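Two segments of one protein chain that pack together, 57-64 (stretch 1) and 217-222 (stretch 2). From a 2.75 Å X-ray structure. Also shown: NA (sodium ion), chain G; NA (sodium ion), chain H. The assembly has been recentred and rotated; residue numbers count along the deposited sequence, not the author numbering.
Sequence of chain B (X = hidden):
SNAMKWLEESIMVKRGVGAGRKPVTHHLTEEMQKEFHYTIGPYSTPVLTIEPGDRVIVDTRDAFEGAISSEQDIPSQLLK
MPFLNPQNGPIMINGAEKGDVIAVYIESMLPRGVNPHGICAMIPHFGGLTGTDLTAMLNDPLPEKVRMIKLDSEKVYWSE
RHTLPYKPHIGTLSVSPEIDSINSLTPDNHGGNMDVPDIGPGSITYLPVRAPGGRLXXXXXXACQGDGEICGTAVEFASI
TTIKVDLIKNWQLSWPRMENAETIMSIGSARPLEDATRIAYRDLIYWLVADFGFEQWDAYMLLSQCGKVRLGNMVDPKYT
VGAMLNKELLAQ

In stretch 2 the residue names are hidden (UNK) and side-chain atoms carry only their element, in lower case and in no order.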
# COMPACT_ATOMS: atom_id res chain seq x y z
N ILE B 57 -15.08 34.69 -13.49
CA ILE B 57 -13.73 35.18 -13.31
C ILE B 57 -13.48 35.10 -11.81
O ILE B 57 -14.00 35.94 -11.06
CB ILE B 57 -13.57 36.62 -13.82
CG1 ILE B 57 -13.97 36.71 -15.30
CG2 ILE B 57 -12.13 37.11 -13.60
CD1 ILE B 57 -13.92 38.12 -15.88
N VAL B 58 -12.71 34.12 -11.39
CA VAL B 58 -12.43 33.90 -9.97
C VAL B 58 -11.11 34.49 -9.48
O VAL B 58 -10.07 34.22 -10.06
CB VAL B 58 -12.39 32.39 -9.65
CG1 VAL B 58 -12.27 32.17 -8.14
CG2 VAL B 58 -13.63 31.69 -10.17
N ASP B 59 -11.17 35.28 -8.40
CA ASP B 59 -9.99 35.85 -7.76
C ASP B 59 -9.60 34.89 -6.63
O ASP B 59 -10.00 35.08 -5.48
CB ASP B 59 -10.28 37.25 -7.19
CG ASP B 59 -10.54 38.30 -8.28
OD1 ASP B 59 -10.22 38.05 -9.47
OD2 ASP B 59 -11.02 39.41 -7.94
N THR B 60 -8.83 33.86 -6.97
CA THR B 60 -8.43 32.85 -5.98
C THR B 60 -7.33 33.32 -5.03
O THR B 60 -6.58 34.23 -5.35
CB THR B 60 -7.90 31.56 -6.66
OG1 THR B 60 -6.67 31.83 -7.34
CG2 THR B 60 -8.91 31.00 -7.63
N ARG B 61 -7.26 32.67 -3.88
CA ARG B 61 -6.23 32.93 -2.88
C ARG B 61 -5.28 31.74 -2.89
O ARG B 61 -5.66 30.63 -3.27
CB ARG B 61 -6.85 33.12 -1.49
CG ARG B 61 -7.55 34.44 -1.33
CD ARG B 61 -8.08 34.63 0.09
NE ARG B 61 -8.62 35.98 0.27
CZ ARG B 61 -9.22 36.42 1.38
NH1 ARG B 61 -9.69 37.66 1.43
NH2 ARG B 61 -9.38 35.62 2.43
N ASP B 62 -4.03 31.96 -2.47
CA ASP B 62 -3.05 30.88 -2.46
C ASP B 62 -3.40 29.83 -1.41
O ASP B 62 -4.28 30.04 -0.58
CB ASP B 62 -1.60 31.42 -2.31
CG ASP B 62 -1.27 31.96 -0.90
OD1 ASP B 62 -1.98 31.62 0.07
OD2 ASP B 62 -0.25 32.69 -0.75
N ALA B 63 -2.71 28.70 -1.45
CA ALA B 63 -2.94 27.60 -0.52
C ALA B 63 -2.81 27.95 0.97
O ALA B 63 -3.38 27.26 1.81
CB ALA B 63 -2.02 26.45 -0.85
N PHE B 64 -2.07 29.01 1.28
CA PHE B 64 -1.84 29.42 2.67
C PHE B 64 -2.71 30.62 3.08
O PHE B 64 -2.59 31.12 4.20
CB PHE B 64 -0.35 29.77 2.85
CG PHE B 64 0.58 28.79 2.19
CD1 PHE B 64 0.69 27.48 2.67
CD2 PHE B 64 1.34 29.16 1.07
CE1 PHE B 64 1.53 26.57 2.06
CE2 PHE B 64 2.18 28.24 0.47
CZ PHE B 64 2.28 26.95 0.95
N UNK B 217 -16.70 24.22 -6.38
CA UNK B 217 -15.67 24.87 -5.58
C UNK B 217 -14.38 24.89 -6.38
O UNK B 217 -14.08 23.94 -7.12
c UNK B 217 -18.65 24.12 -1.46
c UNK B 217 -17.57 23.18 -3.40
c UNK B 217 -18.62 23.18 -2.49
c UNK B 217 -15.42 24.11 -4.28
c UNK B 217 -17.64 25.07 -1.38
c UNK B 217 -16.56 24.12 -3.32
c UNK B 217 -16.60 25.06 -2.29
N UNK B 218 -13.61 25.96 -6.24
CA UNK B 218 -12.34 26.09 -6.97
C UNK B 218 -11.31 26.79 -6.09
O UNK B 218 -11.65 27.52 -5.17
c UNK B 218 -12.56 26.83 -8.32
c UNK B 218 -13.03 28.27 -8.10
c UNK B 218 -11.30 26.79 -9.19
c UNK B 218 -11.50 27.38 -10.57
N UNK B 219 -10.03 26.52 -6.35
CA UNK B 219 -8.95 27.15 -5.59
C UNK B 219 -7.61 26.50 -5.78
O UNK B 219 -7.45 25.65 -6.65
N UNK B 220 -6.64 26.92 -4.98
CA UNK B 220 -5.28 26.37 -5.00
C UNK B 220 -4.65 26.38 -6.40
O UNK B 220 -4.38 25.33 -7.00
o UNK B 220 -2.89 25.01 -4.07
c UNK B 220 -5.31 24.95 -4.39
o UNK B 220 -3.89 23.07 -4.30
c UNK B 220 -3.92 24.31 -4.26
N UNK B 221 -4.43 27.57 -6.93
CA UNK B 221 -3.81 27.71 -8.23
C UNK B 221 -2.30 27.44 -8.11
O UNK B 221 -1.68 27.81 -7.11
c UNK B 221 -4.04 29.11 -8.78
N UNK B 222 -1.74 26.75 -9.11
CA UNK B 222 -0.30 26.46 -9.14
C UNK B 222 0.31 27.07 -10.39
O UNK B 222 -0.26 26.95 -11.47
n UNK B 222 -0.85 22.89 -8.07
c UNK B 222 -0.55 24.56 -6.69
c UNK B 222 -0.42 24.20 -7.99
c UNK B 222 -1.16 22.47 -6.86
n UNK B 222 -1.00 23.46 -6.01
c UNK B 222 0.01 24.96 -9.19
NA NA G . -1.13 23.66 -3.69
NA NA H . -3.05 21.12 -3.66
O HOH W 1 -4.90 30.48 -5.78
O HOH W 2 -6.75 28.18 -2.30
O HOH W 3 -2.36 28.08 -4.07
O HOH W 4 -1.19 19.85 -1.82

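Position 217 carries seven side-chain carbons, a single carbon followed by a flat ring of six, and none of them touches stretch 1. With no oxygen on the ring this is phenylalanine. Phe217 lies out of reach of stretch 1, so the contact starts one residue later.

At position 218 there are four carbons, forked at the first, with one arm a single carbon and the other two carbons long. CA-to-CB points toward stretch 1, and the short arm faces Val58. A beta-branched chain of four carbons is isoleucine. Ile218 has chi1 in t and chi2 in t, and Ile218 CG2 lies 4.0 Å from Val58 CG1. Val58, also t, points its own CA-to-CB bond toward this stretch, so two branched side chains meet as an apolar pair.

Position 219 has no side-chain atoms at all, and its backbone lies beside Thr60; this is glycine. The CA of Gly219 is 5.7 Å from the CA of Thr60, and Thr60 CG2 comes to 4.4 Å from Gly219 CA. An ideal CB here would sit 5.1 Å from Arg61 O and 5.2 Å from Thr60 CG2, so stretch 1 leaves room for a CB; the geometry here gives no clash that demands glycine. The backbone, at phi 166° and psi -172°, is in a region that glycine enters easily.

Position 220 shows two carbons, the second bearing two oxygens, one of which reaches Ala63 CB: a short carboxylate, hence aspartate rather than the longer glutamate. The CA-to-CB bond of Asp220 points away from stretch 1, yet the end of the side chain comes nearer, and Asp220 OD1 lies 3.6 Å from Ala63 CB. The carboxylate also holds metal: Asp220 OD1 at 2.3 Å and OD2 at 2.9 Å bind NA of chain G, and OD2 binds NA of chain H at 2.2 Å. The backbone has a positive phi of 53°.

At position 221 a single carbon rests near Thr60 OG1, which identifies alanine. Ala221 CB points sideways and lies 4.0 Å from Thr60 OG1.

Position 222 has one carbon leading to a five-membered ring of three carbons and two nitrogens, and it touches nothing on stretch 1; this is histidine. His222 NE2 binds NA of chain G at 2.3 Å, joining Asp220 on that ion.

The contact works with little direct polar pairing. No hydrogen bond crosses between the stretches, whose end-to-end directions differ by 63°, and Arg61 O stays 4.2 Å from Asp220 N. Water fills the gap: water 2 can donate to Arg61 O at 2.9 Å and accepts from Asp220 N at 3.0 Å. Water 1 accepts from Ala221 N at 3.2 Å, is 2.7 Å from Thr60 OG1 in a hydrogen bond, and donates weakly to Arg61 O at 2.6 Å. Water 3 accepts weakly from Ala63 N at 2.7 Å and can donate to Asp220 OD1 at 3.1 Å. The rule to read is an apolar pair at one end, waters bridging backbone and side-chain polar atoms, and a metal-binding carboxylate that touches Ala63 CB with its OD1.

Stretch 2 (217-222) FIGDAH
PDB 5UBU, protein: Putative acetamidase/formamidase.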